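Local structure of uncharacterized protein (Legionella pneumophila subsp. pneumophila str. Philadelphia 1, 4RD8) at residues T178-D181 / V182-K186; I34-Y37 / L38-T41; E156-D159 / R160-K164; I190-S194 / P195-S199. The protein is of unknown function and belongs to the DUF5636 family, adopting an all-helical fold as a single chain. The protein carries 3 engineered substitutions. All blocks are in the same frame, centred on the assembly; numbering follows the deposited sequence.

The four contacts are local turns and helix ends of one all-helical chain, and contact 1, on helix 179-184, is touched by each of the other three. Contact 1 lies with its centre about 12 Å from that of contact 2 and about 11 Å from that of contact 4; Leu183 O comes within 3.4 Å of Leu38 CD1, and Lys186 N lies 3.0 Å from Arg193 O, a probable hydrogen bond. Contacts 2 and 4 are also joined directly, Leu38 O lying 3.1 Å from Ser192 N. Contact 3 reaches contact 1 through Tyr162 and Trp180 and contact 2 through Ile161 and Ile34, but its nearest atoms stay about 12 Å from contact 4.

Contact 1 of 4, residues T178-D181 / V182-K186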
# COMPACT_ATOMS: atom_id res chain seq x y z
N THR A 178 -9.70 11.98 -4.21
CA THR A 178 -8.63 12.49 -3.37
C THR A 178 -7.31 11.96 -3.89
O THR A 178 -7.29 11.05 -4.74
CB THR A 178 -8.79 12.04 -1.90
OG1 THR A 178 -8.69 10.61 -1.82
CG2 THR A 178 -10.13 12.48 -1.35
N CYS A 179 -6.20 12.51 -3.42
CA CYS A 179 -4.89 12.01 -3.82
C CYS A 179 -4.74 10.55 -3.38
O CYS A 179 -4.13 9.73 -4.09
CB CYS A 179 -3.78 12.86 -3.21
SG CYS A 179 -2.15 12.67 -4.01
N TRP A 180 -5.28 10.22 -2.21
CA TRP A 180 -5.34 8.83 -1.77
C TRP A 180 -6.01 7.98 -2.85
O TRP A 180 -5.45 6.97 -3.29
CB TRP A 180 -6.11 8.74 -0.45
CG TRP A 180 -6.47 7.34 -0.02
CD1 TRP A 180 -7.52 6.58 -0.46
CD2 TRP A 180 -5.80 6.57 0.98
NE1 TRP A 180 -7.53 5.37 0.19
CE2 TRP A 180 -6.49 5.34 1.08
CE3 TRP A 180 -4.69 6.79 1.80
CZ2 TRP A 180 -6.09 4.33 1.97
CZ3 TRP A 180 -4.30 5.79 2.68
CH2 TRP A 180 -5.00 4.57 2.76
N ASP A 181 -7.20 8.38 -3.29
CA ASP A 181 -7.89 7.70 -4.39
C ASP A 181 -7.05 7.54 -5.65
O ASP A 181 -6.97 6.45 -6.23
CB ASP A 181 -9.16 8.46 -4.78
CG ASP A 181 -10.23 8.45 -3.69
OD1 ASP A 181 -10.14 7.63 -2.74
OD2 ASP A 181 -11.18 9.26 -3.81
N VAL A 182 -6.44 8.63 -6.11
CA VAL A 182 -5.73 8.64 -7.39
C VAL A 182 -4.53 7.70 -7.38
O VAL A 182 -4.17 7.11 -8.42
CB VAL A 182 -5.31 10.08 -7.78
CG1 VAL A 182 -4.38 10.08 -8.98
CG2 VAL A 182 -6.54 10.91 -8.10
N LEU A 183 -3.92 7.55 -6.21
CA LEU A 183 -2.73 6.72 -6.09
C LEU A 183 -3.04 5.26 -5.83
O LEU A 183 -2.50 4.39 -6.51
CB LEU A 183 -1.82 7.25 -4.98
CG LEU A 183 -1.19 8.61 -5.29
CD1 LEU A 183 -0.15 8.95 -4.23
CD2 LEU A 183 -0.58 8.62 -6.69
N ILE A 184 -3.90 4.98 -4.86
CA ILE A 184 -4.03 3.62 -4.36
C ILE A 184 -5.47 3.17 -4.14
O ILE A 184 -5.70 2.09 -3.60
CB ILE A 184 -3.25 3.42 -3.04
CG1 ILE A 184 -3.79 4.39 -1.97
CG2 ILE A 184 -1.74 3.58 -3.26
CD1 ILE A 184 -3.22 4.18 -0.60
N ASP A 185 -6.44 3.99 -4.53
CA ASP A 185 -7.84 3.58 -4.36
C ASP A 185 -8.66 3.94 -5.61
O ASP A 185 -9.83 4.33 -5.51
CB ASP A 185 -8.44 4.24 -3.10
CG ASP A 185 -9.26 3.28 -2.27
OD1 ASP A 185 -9.37 2.10 -2.64
OD2 ASP A 185 -9.79 3.71 -1.22
N LYS A 186 -8.03 3.78 -6.78
CA LYS A 186 -8.64 4.18 -8.06
C LYS A 186 -9.42 3.03 -8.68
O LYS A 186 -8.97 2.42 -9.65
CB LYS A 186 -7.57 4.69 -9.04
CG LYS A 186 -8.10 5.60 -10.14
CD LYS A 186 -8.71 6.88 -9.55
CE LYS A 186 -9.19 7.85 -10.63
NZ LYS A 186 -10.42 7.40 -11.33
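Trp180, in the first turn of the short helix 179-184, which opens with a Thr178/Asp181 capping box, meets Asp185 five residues on: its indole NE1 donates to Asp185 OD2 over 3.1 Å. The acceptor lies almost in the indole plane, whereas the nitrogen sits above the carboxylate plane, the two planes being turned 78° apart. Asp185 OD1 is taken by a salt bridge to Arg122, so both oxygens of this buried carboxylate are satisfied. Asp181 OD1 lies 4.2 Å from Asp185 OD2, a nearby like charge that the arginine and indole probably help to offset.

In the capping box at the N-terminal end, Asp181 N donates to Thr178 OG1 at 3.1 Å, and Thr178 N returns a bond of 3.1 Å to Asp181 OD2, reaching it from above the carboxylate plane. Along the helix, Val182, Leu183, Ile184 and Asp185 donate their backbone N to the carbonyls four residues earlier.

Apolar packing begins on the indole. Ile184 has CG1 between its backbone N and carbonyl carbon (chi1 60°), which carries CD1 over one face of Trp180, while His131 and Phe106 approach the same indole edge-to-face. Cys179 SG lies 4.2 Å from Leu183 CD1, and both side chains pack on Cys31 of helix 25-38. The Ile184 methyl, CD1, stands 3.6 Å from the centroid of the six-membered Trp180 ring, practically on its normal.

Contact 2 of 4, residues I34-Y37 / L38-T41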
# COMPACT_ATOMS: atom_id res chain seq x y z
N ILE A 34 4.99 7.35 -7.95
CA ILE A 34 4.19 6.25 -7.40
C ILE A 34 3.09 5.85 -8.37
O ILE A 34 2.88 4.67 -8.63
CB ILE A 34 3.60 6.63 -6.03
CG1 ILE A 34 4.72 6.69 -5.00
CG2 ILE A 34 2.53 5.63 -5.60
CD1 ILE A 34 4.28 7.18 -3.64
N GLU A 35 2.39 6.84 -8.92
CA GLU A 35 1.30 6.58 -9.85
C GLU A 35 1.83 5.84 -11.07
O GLU A 35 1.23 4.87 -11.54
CB GLU A 35 0.63 7.89 -10.29
CG GLU A 35 -0.67 7.71 -11.04
CD GLU A 35 -1.11 8.98 -11.73
OE1 GLU A 35 -0.23 9.69 -12.26
OE2 GLU A 35 -2.33 9.26 -11.74
N ASN A 36 2.98 6.28 -11.57
CA ASN A 36 3.56 5.68 -12.76
C ASN A 36 4.07 4.26 -12.52
O ASN A 36 4.09 3.44 -13.43
CB ASN A 36 4.69 6.57 -13.30
CG ASN A 36 4.17 7.81 -14.00
OD1 ASN A 36 3.01 7.86 -14.41
ND2 ASN A 36 5.03 8.81 -14.16
N TYR A 37 4.48 4.00 -11.28
CA TYR A 37 4.96 2.68 -10.88
C TYR A 37 3.79 1.70 -10.77
O TYR A 37 3.80 0.64 -11.38
CB TYR A 37 5.75 2.77 -9.56
CG TYR A 37 6.00 1.43 -8.89
CD1 TYR A 37 6.83 0.48 -9.47
CD2 TYR A 37 5.38 1.12 -7.69
CE1 TYR A 37 7.05 -0.74 -8.86
CE2 TYR A 37 5.59 -0.10 -7.07
CZ TYR A 37 6.43 -1.03 -7.66
OH TYR A 37 6.63 -2.24 -7.05
N LEU A 38 2.76 2.07 -10.02
CA LEU A 38 1.61 1.19 -9.83
C LEU A 38 0.83 0.88 -11.11
O LEU A 38 0.16 -0.15 -11.19
CB LEU A 38 0.66 1.77 -8.76
CG LEU A 38 1.29 1.89 -7.36
CD1 LEU A 38 0.31 2.54 -6.40
CD2 LEU A 38 1.74 0.53 -6.82
N MSE A 39 0.91 1.76 -12.11
CA MSE A 39 0.28 1.52 -13.40
C MSE A 39 1.09 0.54 -14.24
O MSE A 39 0.63 0.06 -15.26
CB MSE A 39 0.13 2.81 -14.21
CG MSE A 39 -0.75 3.87 -13.58
SE MSE A 39 -0.75 5.52 -14.64
CE MSE A 39 0.76 5.12 -15.80
N ASP A 40 2.31 0.27 -13.79
CA ASP A 40 3.27 -0.54 -14.53
C ASP A 40 3.30 -1.94 -13.92
O ASP A 40 4.05 -2.20 -12.98
CB ASP A 40 4.65 0.12 -14.47
CG ASP A 40 5.68 -0.56 -15.34
OD1 ASP A 40 5.45 -1.68 -15.84
OD2 ASP A 40 6.77 0.03 -15.51
N THR A 41 2.50 -2.85 -14.46
CA THR A 41 2.38 -4.17 -13.86
C THR A 41 3.71 -4.95 -13.91
O THR A 41 4.05 -5.66 -12.96
CB THR A 41 1.21 -4.96 -14.47
OG1 THR A 41 -0.01 -4.28 -14.15
CG2 THR A 41 1.15 -6.37 -13.91
O HOH W 1 7.02 2.26 -14.24
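Tyr37 and Leu38 touch where helix 25-38 ends and the chain turns into helix 41-61. The backbone bonds record that change. Leu38 N donates to Ile34 O at 3.0 Å and Met39 N to Glu35 O at 3.2 Å, both spanning four residues; Asp40 N then reaches back only three, to Tyr37 O at 2.9 Å, and so tightens the last turn.

A water adds a second polar link: it donates to Asp40 OD2 at 2.6 Å and, over a longer 3.3 Å, to Asn36 O. Asp40 has CG anti to its own N (chi1 -174°), a setting that brings the carboxylate to this water while OD1 makes a weak bond to Ala43 N as the N-cap of the next helix. One side chain thus serves the end of one helix and the start of the other.

The apolar contacts divide between the two branches of Leu38. CD1 lies alongside Ile34 CG2 at 3.9 Å, the two side chains pointing the same way, whereas CD2 comes against Tyr37 CD2 at 3.8 Å. On the more exposed side, the selenomethionine Met39 runs beside Asn36, its CE 3.8 Å from Asn36 OD1, and its CG packs on Glu35 O.

Among the surrounding helices, Leu38 packs on Ile184 of helix 179-184 and Ile34 on Ile138 of helix 130-144. Tyr37 rests on Leu137 and Lys141 of that same helix, with its hydroxyl hydrogen-bonded to Gln47 of helix 41-61.

Contact 3 of 4, residues E156-D159 / R160-K164; sequences EICD and RIYKK
Arg160 reaches back to Glu156 in the first turn of helix 157-162, whose N-cap position Glu156 occupies. From CB, 3.2 Å from Glu156 O, the arginine runs extended past CG, which also packs on that carbonyl, and CD, which nears the carboxylate. NE and NH2 then converge on one oxygen, Glu156 OE1, at 2.8 and 2.7 Å. OE1 lies at the edge of the guanidinium, near its plane; both bonds are strongly bent and weak individually, though together they form a salt bridge.

Further along, the helix widens into a pi-type turn: Lys163 N donates to Cys158 O, five residues back, at 2.9 Å and almost straight. Lys163 lies alongside Asp159, and its NZ meets OD1 at 2.8 Å on the syn side of the carboxylate in a second salt bridge.

The buried side carries Ile157 and Ile161, both packed on Trp135 of helix 130-144. Tyr162 sends its hydroxyl to Phe114 O and meets Trp135 edge-to-face. Cys158 makes an oblique sulfur-aromatic contact with the tyrosine, its SG 3.9 Å from Tyr162 CD2.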
# COMPACT_ATOMS: atom_id res chain seq x y z
N GLU A 156 11.79 8.04 5.55
CA GLU A 156 10.98 9.27 5.44
C GLU A 156 9.80 9.14 4.48
O GLU A 156 9.11 10.12 4.22
CB GLU A 156 11.86 10.48 5.08
CG GLU A 156 12.90 10.77 6.16
CD GLU A 156 13.77 11.98 5.86
OE1 GLU A 156 13.59 12.61 4.80
OE2 GLU A 156 14.66 12.30 6.69
N ILE A 157 9.57 7.94 3.97
CA ILE A 157 8.47 7.72 3.03
C ILE A 157 7.14 8.04 3.69
O ILE A 157 6.27 8.68 3.09
CB ILE A 157 8.48 6.26 2.50
CG1 ILE A 157 9.59 6.09 1.46
CG2 ILE A 157 7.14 5.91 1.85
CD1 ILE A 157 9.86 4.64 1.09
N CYS A 158 6.97 7.62 4.94
CA CYS A 158 5.69 7.86 5.64
C CYS A 158 5.45 9.37 5.82
O CYS A 158 4.41 9.90 5.43
CB CYS A 158 5.67 7.16 6.99
SG CYS A 158 4.03 7.21 7.77
N ASP A 159 6.43 10.07 6.39
CA ASP A 159 6.27 11.50 6.61
C ASP A 159 6.13 12.32 5.32
O ASP A 159 5.33 13.25 5.26
CB ASP A 159 7.44 12.06 7.43
CG ASP A 159 7.44 11.59 8.87
OD1 ASP A 159 6.45 10.97 9.31
OD2 ASP A 159 8.43 11.86 9.58
N ARG A 160 6.93 11.99 4.31
CA ARG A 160 6.97 12.81 3.10
C ARG A 160 5.83 12.54 2.12
O ARG A 160 5.53 13.38 1.27
CB ARG A 160 8.30 12.63 2.37
CG ARG A 160 9.47 13.26 3.07
CD ARG A 160 10.70 13.20 2.19
NE ARG A 160 11.88 13.65 2.91
CZ ARG A 160 12.91 14.28 2.35
NH1 ARG A 160 12.88 14.56 1.05
NH2 ARG A 160 13.95 14.65 3.08
N ILE A 161 5.24 11.36 2.21
CA ILE A 161 4.18 10.98 1.27
C ILE A 161 2.88 10.55 1.94
O ILE A 161 1.85 11.22 1.83
CB ILE A 161 4.66 9.88 0.29
CG1 ILE A 161 6.02 10.26 -0.35
CG2 ILE A 161 3.63 9.68 -0.80
CD1 ILE A 161 6.74 9.07 -1.00
N TYR A 162 2.92 9.41 2.63
CA TYR A 162 1.70 8.81 3.20
C TYR A 162 0.90 9.76 4.10
O TYR A 162 -0.30 9.92 3.91
CB TYR A 162 2.08 7.56 3.98
CG TYR A 162 0.91 6.80 4.58
CD1 TYR A 162 0.17 5.90 3.82
CD2 TYR A 162 0.57 6.94 5.91
CE1 TYR A 162 -0.88 5.17 4.37
CE2 TYR A 162 -0.48 6.22 6.48
CZ TYR A 162 -1.20 5.33 5.70
OH TYR A 162 -2.24 4.62 6.27
N LYS A 163 1.55 10.38 5.07
CA LYS A 163 0.82 11.26 5.99
C LYS A 163 0.13 12.40 5.28
O LYS A 163 -0.94 12.83 5.71
CB LYS A 163 1.74 11.82 7.09
CG LYS A 163 2.26 10.77 8.07
CD LYS A 163 3.10 11.44 9.16
CE LYS A 163 3.55 10.47 10.23
NZ LYS A 163 4.38 11.19 11.24
N LYS A 164 0.73 12.87 4.20
CA LYS A 164 0.16 14.00 3.49
C LYS A 164 -1.10 13.62 2.75
O LYS A 164 -1.91 14.49 2.41
CB LYS A 164 1.20 14.67 2.57
CG LYS A 164 2.44 15.11 3.37
CD LYS A 164 3.39 16.02 2.60
CE LYS A 164 4.59 16.38 3.47
NZ LYS A 164 5.54 17.36 2.84

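Contact 4 of 4, residues I190-S194 / P195-S199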
# COMPACT_ATOMS: atom_id res chain seq x y z
N ILE A 190 -7.27 -0.98 -14.51
CA ILE A 190 -6.74 -2.33 -14.71
C ILE A 190 -5.24 -2.36 -14.35
O ILE A 190 -4.39 -2.75 -15.16
CB ILE A 190 -7.03 -2.82 -16.15
CG1 ILE A 190 -8.50 -2.61 -16.50
CG2 ILE A 190 -6.70 -4.30 -16.32
CD1 ILE A 190 -9.46 -3.48 -15.69
N ASP A 191 -4.93 -1.92 -13.13
CA ASP A 191 -3.57 -1.96 -12.58
C ASP A 191 -3.60 -1.80 -11.07
O ASP A 191 -4.67 -1.69 -10.47
CB ASP A 191 -2.68 -0.90 -13.24
CG ASP A 191 -3.25 0.50 -13.15
OD1 ASP A 191 -3.50 0.98 -12.03
OD2 ASP A 191 -3.47 1.12 -14.21
N SER A 192 -2.43 -1.77 -10.44
CA SER A 192 -2.35 -1.81 -8.99
C SER A 192 -2.78 -0.53 -8.28
O SER A 192 -2.77 -0.49 -7.05
CB SER A 192 -0.94 -2.22 -8.55
OG SER A 192 -0.61 -3.48 -9.09
N ARG A 193 -3.16 0.50 -9.02
CA ARG A 193 -3.78 1.67 -8.39
C ARG A 193 -5.12 1.27 -7.79
O ARG A 193 -5.62 1.92 -6.87
CB ARG A 193 -3.99 2.80 -9.38
CG ARG A 193 -2.73 3.51 -9.83
CD ARG A 193 -3.09 4.52 -10.89
NE ARG A 193 -3.55 3.86 -12.11
CZ ARG A 193 -4.08 4.48 -13.15
NH1 ARG A 193 -4.23 5.80 -13.12
NH2 ARG A 193 -4.45 3.79 -14.23
N SER A 194 -5.71 0.22 -8.34
CA SER A 194 -6.96 -0.31 -7.80
C SER A 194 -6.67 -1.47 -6.87
O SER A 194 -6.07 -2.47 -7.29
CB SER A 194 -7.87 -0.80 -8.92
OG SER A 194 -8.92 -1.61 -8.40
N PRO A 195 -7.09 -1.37 -5.60
CA PRO A 195 -6.86 -2.50 -4.70
C PRO A 195 -7.65 -3.75 -5.11
O PRO A 195 -7.19 -4.86 -4.84
CB PRO A 195 -7.34 -1.98 -3.34
CG PRO A 195 -8.35 -0.90 -3.69
CD PRO A 195 -7.78 -0.25 -4.92
N GLU A 196 -8.81 -3.58 -5.74
CA GLU A 196 -9.57 -4.73 -6.21
C GLU A 196 -8.77 -5.45 -7.29
O GLU A 196 -8.73 -6.68 -7.34
CB GLU A 196 -10.93 -4.33 -6.77
CG GLU A 196 -11.77 -3.47 -5.84
CD GLU A 196 -11.82 -4.02 -4.43
OE1 GLU A 196 -12.55 -5.01 -4.21
OE2 GLU A 196 -11.13 -3.47 -3.55
N TRP A 197 -8.16 -4.68 -8.17
CA TRP A 197 -7.39 -5.28 -9.25
C TRP A 197 -6.15 -5.97 -8.69
O TRP A 197 -5.83 -7.08 -9.09
CB TRP A 197 -7.01 -4.24 -10.31
CG TRP A 197 -6.33 -4.87 -11.51
CD1 TRP A 197 -6.91 -5.28 -12.67
CD2 TRP A 197 -4.93 -5.18 -11.63
NE1 TRP A 197 -5.96 -5.82 -13.51
CE2 TRP A 197 -4.74 -5.76 -12.90
CE3 TRP A 197 -3.82 -5.00 -10.79
CZ2 TRP A 197 -3.48 -6.17 -13.34
CZ3 TRP A 197 -2.57 -5.41 -11.24
CH2 TRP A 197 -2.41 -5.99 -12.50
N LEU A 198 -5.46 -5.31 -7.76
CA LEU A 198 -4.24 -5.90 -7.19
C LEU A 198 -4.54 -7.17 -6.41
O LEU A 198 -3.81 -8.15 -6.52
CB LEU A 198 -3.48 -4.90 -6.33
CG LEU A 198 -2.23 -5.42 -5.61
CD1 LEU A 198 -1.19 -5.94 -6.59
CD2 LEU A 198 -1.63 -4.33 -4.73
N SER A 199 -5.62 -7.16 -5.64
CA SER A 199 -6.01 -8.33 -4.87
C SER A 199 -6.29 -9.53 -5.76
O SER A 199 -5.87 -10.66 -5.47
CB SER A 199 -7.23 -8.02 -4.00
OG SER A 199 -8.00 -9.18 -3.80
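Trp197 lies against the backbone of Ile190 and Asp191, and this is the closely packed part of the contact. Asp191 CA sits over one face of the indole, 3.7 Å from the centroid of its six-membered ring, in a CH-pi contact. Trp197 CE3 approaches Asp191 C to 3.2 Å, and Ser192 OG reaches the ring edge at CZ3. With CG anti to its backbone N (chi1 -175°), the tryptophan leans back over the preceding loop.

That loop contains a type I beta turn, Asp191 to Ser194, leading into helix 195-204. Ser194 is the N-cap: Trp197 N donates to Ser194 OG at 3.2 Å. Leu198 N donates to Ser194 O at 2.9 Å. Asp191 OD1 closes an Asx turn by accepting from Arg193 N, on the anti lone pair, and also takes Arg193 NE at 2.9 Å. Arg193 NH2 binds OD2 at 2.8 Å, gripping the carboxylate side-on, and has a second acidic partner in Glu189.

The solvent side is at the exposed Ile190 side chain, which crosses Trp197 at about a right angle; of its branches CG2 does the touching, close in at 3.3 Å from Trp197 NE1.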